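Local coordinates for protein cryptic loci regulator 2 (Schizosaccharomyces pombe 972h-, PDB 5IKJ) that promotes heterochromatic transcriptional silencing and nucleosome positioning as part of the SHREC repressor complex, acting upstream of the histone deacetylases, at residues Lys43-Gln48 with Tyr151-Arg156; Leu63-Phe68 with Ser138-Tyr143. One frame throughout, in Å; residues are numbered along the deposited sequence.

Contact 1: residues Lys43-Gln48 with Tyr151-Arg156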
loop_
_atom_site.group_PDB
_atom_site.type_symbol
_atom_site.label_atom_id
_atom_site.label_comp_id
_atom_site.label_asym_id
_atom_site.label_seq_id
_atom_site.Cartn_x
_atom_site.Cartn_y
_atom_site.Cartn_z
ATOM N N LYS A 43 29.909 23.830 18.774
ATOM C CA LYS A 43 30.588 24.533 17.687
ATOM C C LYS A 43 29.621 24.723 16.527
ATOM O O LYS A 43 29.219 23.726 15.896
ATOM C CB LYS A 43 31.820 23.744 17.244
ATOM C CG LYS A 43 32.481 24.245 15.973
ATOM C CD LYS A 43 33.832 23.576 15.780
ATOM C CE LYS A 43 34.288 23.621 14.334
ATOM N NZ LYS A 43 35.703 23.178 14.193
ATOM N N PRO A 44 29.209 25.950 16.206
ATOM C CA PRO A 44 28.255 26.135 15.104
ATOM C C PRO A 44 28.815 25.634 13.782
ATOM O O PRO A 44 29.986 25.846 13.461
ATOM C CB PRO A 44 28.027 27.652 15.079
ATOM C CG PRO A 44 28.420 28.127 16.433
ATOM C CD PRO A 44 29.526 27.224 16.875
ATOM N N LEU A 45 27.960 24.963 13.011
ATOM C CA LEU A 45 28.314 24.490 11.676
ATOM C C LEU A 45 27.517 25.281 10.645
ATOM O O LEU A 45 26.335 24.981 10.414
ATOM C CB LEU A 45 28.034 22.991 11.536
ATOM C CG LEU A 45 28.870 22.041 12.403
ATOM C CD1 LEU A 45 28.534 20.596 12.071
ATOM C CD2 LEU A 45 30.364 22.290 12.235
ATOM N N PRO A 46 28.102 26.289 10.003
ATOM C CA PRO A 46 27.328 27.118 9.073
ATOM C C PRO A 46 27.031 26.380 7.776
ATOM O O PRO A 46 27.493 25.265 7.530
ATOM C CB PRO A 46 28.241 28.322 8.837
ATOM C CG PRO A 46 29.611 27.766 8.998
ATOM C CD PRO A 46 29.503 26.737 10.092
ATOM N N HIS A 47 26.236 27.044 6.932
ATOM C CA HIS A 47 25.841 26.465 5.651
ATOM C C HIS A 47 27.046 25.972 4.859
ATOM O O HIS A 47 26.986 24.919 4.214
ATOM C CB HIS A 47 25.060 27.500 4.837
ATOM C CG HIS A 47 24.648 27.017 3.481
ATOM N ND1 HIS A 47 23.437 26.406 3.244
ATOM C CD2 HIS A 47 25.291 27.053 2.290
ATOM C CE1 HIS A 47 23.349 26.087 1.965
ATOM N NE2 HIS A 47 24.461 26.469 1.364
ATOM N N GLN A 48 28.154 26.716 4.900
ATOM C CA GLN A 48 29.308 26.399 4.067
ATOM C C GLN A 48 30.101 25.206 4.586
ATOM O O GLN A 48 30.810 24.566 3.802
ATOM C CB GLN A 48 30.240 27.611 3.959
ATOM C CG GLN A 48 29.532 28.953 3.842
ATOM C CD GLN A 48 29.349 29.630 5.187
ATOM O OE1 GLN A 48 30.301 29.771 5.957
ATOM N NE2 GLN A 48 28.123 30.046 5.483
ATOM N N TYR A 151 16.457 27.051 12.154
ATOM C CA TYR A 151 17.170 25.905 12.703
ATOM C C TYR A 151 18.672 26.121 12.562
ATOM O O TYR A 151 19.144 26.634 11.543
ATOM C CB TYR A 151 16.759 24.606 12.005
ATOM C CG TYR A 151 15.462 24.017 12.520
ATOM C CD1 TYR A 151 14.235 24.482 12.067
ATOM C CD2 TYR A 151 15.467 22.995 13.461
ATOM C CE1 TYR A 151 13.049 23.947 12.537
ATOM C CE2 TYR A 151 14.286 22.453 13.937
ATOM C CZ TYR A 151 13.080 22.933 13.471
ATOM O OH TYR A 151 11.900 22.399 13.939
ATOM N N GLN A 152 19.419 25.726 13.593
ATOM C CA GLN A 152 20.863 25.925 13.640
ATOM C C GLN A 152 21.544 24.610 13.992
ATOM O O GLN A 152 21.160 23.946 14.959
ATOM C CB GLN A 152 21.237 27.006 14.659
ATOM C CG GLN A 152 22.714 27.370 14.672
ATOM C CD GLN A 152 23.172 28.010 13.378
ATOM O OE1 GLN A 152 24.056 27.491 12.695
ATOM N NE2 GLN A 152 22.575 29.145 13.035
ATOM N N LEU A 153 22.552 24.243 13.206
ATOM C CA LEU A 153 23.296 23.008 13.408
ATOM C C LEU A 153 24.547 23.269 14.241
ATOM O O LEU A 153 25.118 24.362 14.214
ATOM C CB LEU A 153 23.681 22.395 12.060
ATOM C CG LEU A 153 24.411 21.052 12.078
ATOM C CD1 LEU A 153 23.498 19.943 12.575
ATOM C CD2 LEU A 153 24.947 20.733 10.691
ATOM N N TYR A 154 24.968 22.247 14.985
ATOM C CA TYR A 154 26.121 22.361 15.868
ATOM C C TYR A 154 26.870 21.037 15.912
ATOM O O TYR A 154 26.288 19.970 15.704
ATOM C CB TYR A 154 25.716 22.742 17.297
ATOM C CG TYR A 154 25.052 24.091 17.429
ATOM C CD1 TYR A 154 23.701 24.250 17.151
ATOM C CD2 TYR A 154 25.770 25.201 17.849
ATOM C CE1 TYR A 154 23.088 25.478 17.278
ATOM C CE2 TYR A 154 25.167 26.435 17.976
ATOM C CZ TYR A 154 23.825 26.569 17.690
ATOM O OH TYR A 154 23.219 27.798 17.816
ATOM N N GLN A 155 28.170 21.124 16.187
ATOM C CA GLN A 155 28.979 19.972 16.564
ATOM C C GLN A 155 29.218 20.022 18.067
ATOM O O GLN A 155 29.637 21.057 18.595
ATOM C CB GLN A 155 30.318 19.966 15.823
ATOM C CG GLN A 155 31.104 18.669 15.981
ATOM C CD GLN A 155 32.423 18.680 15.229
ATOM O OE1 GLN A 155 32.534 18.115 14.142
ATOM N NE2 GLN A 155 33.433 19.319 15.812
ATOM N N ARG A 156 28.944 18.915 18.752
ATOM C CA ARG A 156 29.154 18.826 20.192
ATOM C C ARG A 156 30.159 17.726 20.494
ATOM O O ARG A 156 30.031 16.604 19.993
ATOM C CB ARG A 156 27.850 18.546 20.943
ATOM C CG ARG A 156 27.947 18.871 22.430
ATOM C CD ARG A 156 26.671 18.521 23.174
ATOM N NE ARG A 156 26.615 17.106 23.537
ATOM C CZ ARG A 156 26.616 16.625 24.779
ATOM N NH1 ARG A 156 26.558 15.315 24.974
ATOM N NH2 ARG A 156 26.663 17.434 25.830
HETATM O O HOH W 1 23.654 25.644 10.728
#
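Lys43 and Gln155 pair through both of their backbone groups: Lys43 N donates to Gln155 O at 2.8 Å, and Gln155 N returns a nearly straight bond to Lys43 O, also 2.8 Å. This reciprocal couple is the hydrogen-bonded pair of a short antiparallel bridge, and Pro44 with Tyr154 is the non-hydrogen-bonded pair that follows. A proline is compatible with this place, where no N-H is needed toward the partner strand. Its ring meets the tyrosine obliquely, Pro44 CG lying 4.0 Å from Tyr154 CE2. One residue on, Leu45 N reaches Leu153 O at 3.1 Å; the N-H points straight at the oxygen but comes from 48° above the carbonyl plane. The leucine's CG stands anti to its own carbonyl carbon (chi1 -65°), and beyond it CD1 touches Leu153 CD2 at 3.8 Å. The same side chain packs on Phe169 of strand 168-172. An alanine here would lose CG and both methyls, and would probably open a gap where CD1 meets Leu153 and the side chain meets Phe169. Where the strands part, a water takes over: it donates to Leu45 O and to Gln152 OE1 and accepts from Leu153 N. The chain of Gln152, bent at chi2 (65°), turns CD to the side where the water lies. Leu45 O also accepts from Asn52 ND2, and Gln155 OE1 is bonded to Lys51 NZ, so helix 50-67 is bonded to both segments. Strand 152-156 is the middle of a three-stranded antiparallel sheet, between 42-44 and 168-172, and Leu153 packs on Asn52 and Tyr55 of the helix.

Contact 2: residues Leu63-Phe68 with Ser138-Tyr143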
loop_
_atom_site.group_PDB
_atom_site.type_symbol
_atom_site.label_atom_id
_atom_site.label_comp_id
_atom_site.label_asym_id
_atom_site.label_seq_id
_atom_site.Cartn_x
_atom_site.Cartn_y
_atom_site.Cartn_z
ATOM N N LEU A 63 14.741 12.265 2.963
ATOM C CA LEU A 63 13.461 12.923 2.733
ATOM C C LEU A 63 12.917 12.564 1.356
ATOM O O LEU A 63 11.754 12.166 1.217
ATOM C CB LEU A 63 13.611 14.438 2.877
ATOM C CG LEU A 63 12.324 15.251 2.707
ATOM C CD1 LEU A 63 11.269 14.806 3.713
ATOM C CD2 LEU A 63 12.596 16.744 2.847
ATOM N N ALA A 64 13.755 12.681 0.323
ATOM C CA ALA A 64 13.314 12.362 -1.031
ATOM C C ALA A 64 12.842 10.919 -1.133
ATOM O O ALA A 64 11.805 10.638 -1.745
ATOM C CB ALA A 64 14.445 12.624 -2.026
ATOM N N GLN A 65 13.594 9.985 -0.546
ATOM C CA GLN A 65 13.188 8.586 -0.563
ATOM C C GLN A 65 11.940 8.342 0.271
ATOM O O GLN A 65 11.279 7.316 0.092
ATOM C CB GLN A 65 14.335 7.704 -0.066
ATOM C CG GLN A 65 15.554 7.718 -0.978
ATOM C CD GLN A 65 16.768 7.064 -0.349
ATOM O OE1 GLN A 65 16.712 6.587 0.784
ATOM N NE2 GLN A 65 17.875 7.041 -1.083
ATOM N N HIS A 66 11.601 9.264 1.174
ATOM C CA HIS A 66 10.384 9.123 1.962
ATOM C C HIS A 66 9.185 9.696 1.216
ATOM O O HIS A 66 8.164 9.020 1.051
ATOM C CB HIS A 66 10.560 9.818 3.311
ATOM C CG HIS A 66 9.631 9.326 4.376
ATOM N ND1 HIS A 66 9.763 9.693 5.698
ATOM C CD2 HIS A 66 8.558 8.502 4.320
ATOM C CE1 HIS A 66 8.813 9.116 6.411
ATOM N NE2 HIS A 66 8.068 8.386 5.599
ATOM N N VAL A 67 9.297 10.940 0.746
ATOM C CA VAL A 67 8.163 11.594 0.098
ATOM C C VAL A 67 7.843 10.919 -1.227
ATOM O O VAL A 67 6.671 10.717 -1.570
ATOM C CB VAL A 67 8.439 13.095 -0.095
ATOM C CG1 VAL A 67 7.171 13.814 -0.544
ATOM C CG2 VAL A 67 8.956 13.712 1.186
ATOM N N PHE A 68 8.872 10.567 -1.996
ATOM C CA PHE A 68 8.695 9.928 -3.291
ATOM C C PHE A 68 8.912 8.422 -3.230
ATOM O O PHE A 68 9.189 7.798 -4.260
ATOM C CB PHE A 68 9.635 10.559 -4.318
ATOM C CG PHE A 68 9.465 12.045 -4.453
ATOM C CD1 PHE A 68 8.264 12.579 -4.889
ATOM C CD2 PHE A 68 10.503 12.908 -4.143
ATOM C CE1 PHE A 68 8.101 13.943 -5.013
ATOM C CE2 PHE A 68 10.346 14.275 -4.267
ATOM C CZ PHE A 68 9.142 14.794 -4.703
ATOM N N SER A 138 16.856 9.131 -9.251
ATOM C CA SER A 138 17.865 8.609 -8.331
ATOM C C SER A 138 17.927 9.558 -7.142
ATOM O O SER A 138 18.562 10.614 -7.205
ATOM C CB SER A 138 19.217 8.482 -9.021
ATOM O OG SER A 138 19.701 9.749 -9.435
ATOM N N PHE A 139 17.263 9.179 -6.049
ATOM C CA PHE A 139 17.109 10.084 -4.918
ATOM C C PHE A 139 18.383 10.238 -4.100
ATOM O O PHE A 139 18.420 11.089 -3.205
ATOM C CB PHE A 139 15.963 9.605 -4.029
ATOM C CG PHE A 139 14.691 9.348 -4.781
ATOM C CD1 PHE A 139 14.045 10.379 -5.443
ATOM C CD2 PHE A 139 14.144 8.078 -4.833
ATOM C CE1 PHE A 139 12.876 10.147 -6.142
ATOM C CE2 PHE A 139 12.973 7.840 -5.529
ATOM C CZ PHE A 139 12.339 8.876 -6.184
ATOM N N GLU A 140 19.422 9.450 -4.384
ATOM C CA GLU A 140 20.696 9.620 -3.696
ATOM C C GLU A 140 21.351 10.961 -3.995
ATOM O O GLU A 140 22.297 11.336 -3.293
ATOM C CB GLU A 140 21.653 8.484 -4.071
ATOM C CG GLU A 140 21.218 7.115 -3.567
ATOM C CD GLU A 140 22.364 6.123 -3.501
ATOM O OE1 GLU A 140 23.183 6.092 -4.444
ATOM O OE2 GLU A 140 22.450 5.378 -2.501
ATOM N N ASN A 141 20.874 11.691 -5.004
ATOM C CA ASN A 141 21.452 12.978 -5.365
ATOM C C ASN A 141 20.756 14.160 -4.705
ATOM O O ASN A 141 21.355 15.238 -4.612
ATOM C CB ASN A 141 21.411 13.167 -6.885
ATOM C CG ASN A 141 22.596 12.535 -7.584
ATOM O OD1 ASN A 141 23.112 11.504 -7.152
ATOM N ND2 ASN A 141 23.042 13.159 -8.667
ATOM N N TYR A 142 19.517 13.991 -4.250
ATOM C CA TYR A 142 18.789 15.097 -3.647
ATOM C C TYR A 142 19.508 15.584 -2.392
ATOM O O TYR A 142 20.254 14.849 -1.742
ATOM C CB TYR A 142 17.360 14.679 -3.298
ATOM C CG TYR A 142 16.458 14.458 -4.494
ATOM C CD1 TYR A 142 16.784 13.533 -5.475
ATOM C CD2 TYR A 142 15.268 15.164 -4.632
ATOM C CE1 TYR A 142 15.959 13.321 -6.562
ATOM C CE2 TYR A 142 14.436 14.959 -5.717
ATOM C CZ TYR A 142 14.788 14.036 -6.680
ATOM O OH TYR A 142 13.968 13.827 -7.764
ATOM N N TYR A 143 19.272 16.849 -2.055
ATOM C CA TYR A 143 19.909 17.451 -0.894
ATOM C C TYR A 143 19.131 18.696 -0.502
ATOM O O TYR A 143 18.505 19.344 -1.345
ATOM C CB TYR A 143 21.373 17.803 -1.178
ATOM C CG TYR A 143 21.550 19.046 -2.018
ATOM C CD1 TYR A 143 21.496 18.986 -3.404
ATOM C CD2 TYR A 143 21.775 20.281 -1.424
ATOM C CE1 TYR A 143 21.660 20.122 -4.175
ATOM C CE2 TYR A 143 21.938 21.420 -2.184
ATOM C CZ TYR A 143 21.881 21.337 -3.559
ATOM O OH TYR A 143 22.044 22.474 -4.319
#
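Ala64 and Phe139 bring the two backbones to 5.9 Å between their CA atoms, where the last turn of a helix, closed by a bond from Phe68 N to Ala64 O, meets a loop turn in which Tyr142 N bonds to Phe139 O. No hydrogen bond crosses between the segments; side-chain packing does the work. Ala64, with only a methyl, is consistent with so close an approach; its CB rests 3.7 Å from Tyr142 CG and 3.9 Å from Phe139 CB. With CG anti to its own carbonyl carbon (chi1 -51°), Phe139 sends its ring past the alanine toward Phe68, with Ala64 O over one face toward the rim. The far end of that ring meets the residue just beyond the helix, Phe139 CZ and CE1 both lying 3.7 Å from Phe68 CB, and the two phenylalanine side chains cross at about a right angle. Gln65 adds the aliphatic part of its chain: its CG lies 3.6 Å from Phe139 CB. Tyr142 OH is hydrogen-bonded to Thr136 O, which ties the ring's polar end back to its own loop. Phe68 stands edge-to-face with Phe353, and an apolar side chain of another protein chain packs on it. The contact joins the end of helix 50-67 to the loop between strands 133-135 and 143-144; Leu63 and Val67 of the same turn lean on helix 183-195, and Tyr142 touches Ile15 of strand 14-17.

Helix 50-67 connects the two contacts. Strand 42-44 of contact 1 leads into it, and contact 2 is made by its last turn, so the centres lie 23 Å apart although the nearest atoms come within about 6 Å without touching. Along the chain the order is 43-48, 63-68, 138-143, 151-156: the inner pair is contact 2 and the outer pair contact 1. One joins sheet strands, the other packs a loop on a helix. Between them the chain after strand 133-135 runs back alongside the helix to the small sheet, so that both contacts join amino-terminal segments to the part of the chain that goes on to the zinc site.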